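3-deoxy-D-manno-octulosonate 8-phosphate phosphatase KdsC (Xanthomonas campestris pv. campestris, PDB 4NAV) probably hydrolyses 3-deoxy-D-manno-octulosonate 8-phosphate to 3-deoxy-D-manno-octulosonate and inorganic phosphate, a magnesium-dependent step of lipopolysaccharide biosynthesis. Local coordinates at residues L68-A71 with S76-K79. Residues are numbered along the deposited sequence; the frame is centred on the assembly and turned at random.
Sequences LITA and SAEK
In the beta-alpha-beta unit formed by strand 65-70, helix 75-84 and strand 87-90, L68 and T70 face A77 as the helix packs back on the strand that precedes it. Both strand residues aim their CB atoms at the helix, and A77 aims its own back at the strand. Across this small buried interface the touches are few and nonpolar on the strand side. The methyl CB of A77 points almost straight at CG2 of T70, 4.2 Å away, and meets that methyl from the flank. L68 reaches the same residue at its backbone: its CG stands anti to the carbonyl carbon (chi1 -49°) and its CD1 anti to CA (chi2 -175°), an extended chain that carries CD1 to 4.0 Å from the carbonyl O of A77. The CA atoms of L68 and A77 are 7.8 Å apart, a spacing consistent with the small side chain of A77. No hydrogen bond joins the two segments. OG1 of T70 makes a weak hydrogen bond with the backbone N of R72. One residue before A77, S76 packs on Y38 of a second subunit, so this turn of the helix also borders a subunit interface. The side chain of T70 comes within about 5 Å of those of D26, a predicted magnesium ligand, and D28, a predicted substrate-binding residue. A threonine at the C-terminal end of the strand beside the one leading to the DxDx(T/V) aspartates is consistent with motif II of the Rossmann-like haloacid dehalogenase (HAD) fold.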
# COMPACT_ATOMS: atom_id res chain seq x y z
N LEU A 68 2.26 20.10 -13.58
CA LEU A 68 2.84 18.77 -13.40
C LEU A 68 3.81 18.54 -14.53
O LEU A 68 3.53 18.93 -15.66
CB LEU A 68 1.76 17.70 -13.46
CG LEU A 68 0.53 17.93 -12.60
CD1 LEU A 68 -0.39 16.73 -12.68
CD2 LEU A 68 0.92 18.21 -11.16
N ILE A 69 4.97 17.97 -14.22
CA ILE A 69 6.02 17.81 -15.22
C ILE A 69 6.61 16.43 -15.11
O ILE A 69 7.20 16.07 -14.10
CB ILE A 69 7.11 18.88 -15.06
CG1 ILE A 69 6.44 20.27 -14.98
CG2 ILE A 69 8.10 18.79 -16.21
CD1 ILE A 69 7.37 21.45 -15.20
N THR A 70 6.41 15.65 -16.17
CA THR A 70 6.83 14.27 -16.22
C THR A 70 7.57 13.99 -17.53
O THR A 70 7.24 14.55 -18.59
CB THR A 70 5.63 13.31 -16.08
OG1 THR A 70 5.98 12.01 -16.56
CG2 THR A 70 4.42 13.80 -16.89
N ALA A 71 8.58 13.14 -17.45
CA ALA A 71 9.29 12.65 -18.63
C ALA A 71 8.48 11.56 -19.35
O ALA A 71 8.58 11.41 -20.57
CB ALA A 71 10.66 12.11 -18.23
N SER A 76 -2.40 9.15 -17.85
CA SER A 76 -2.75 9.19 -16.42
C SER A 76 -2.59 10.58 -15.86
O SER A 76 -3.49 11.14 -15.26
CB SER A 76 -1.83 8.31 -15.57
OG SER A 76 -2.00 6.94 -15.83
N ALA A 77 -1.38 11.09 -16.06
CA ALA A 77 -0.97 12.36 -15.52
C ALA A 77 -1.80 13.50 -16.11
O ALA A 77 -2.20 14.42 -15.38
CB ALA A 77 0.51 12.58 -15.79
N GLU A 78 -2.04 13.43 -17.42
CA GLU A 78 -2.92 14.39 -18.09
C GLU A 78 -4.31 14.33 -17.45
O GLU A 78 -4.84 15.36 -17.03
CB GLU A 78 -3.01 14.18 -19.63
CG GLU A 78 -1.73 14.46 -20.41
N LYS A 79 -4.90 13.14 -17.37
CA LYS A 79 -6.25 12.98 -16.78
C LYS A 79 -6.31 13.54 -15.35
O LYS A 79 -7.30 14.20 -14.97
CB LYS A 79 -6.72 11.53 -16.88
CG LYS A 79 -7.12 11.10 -18.30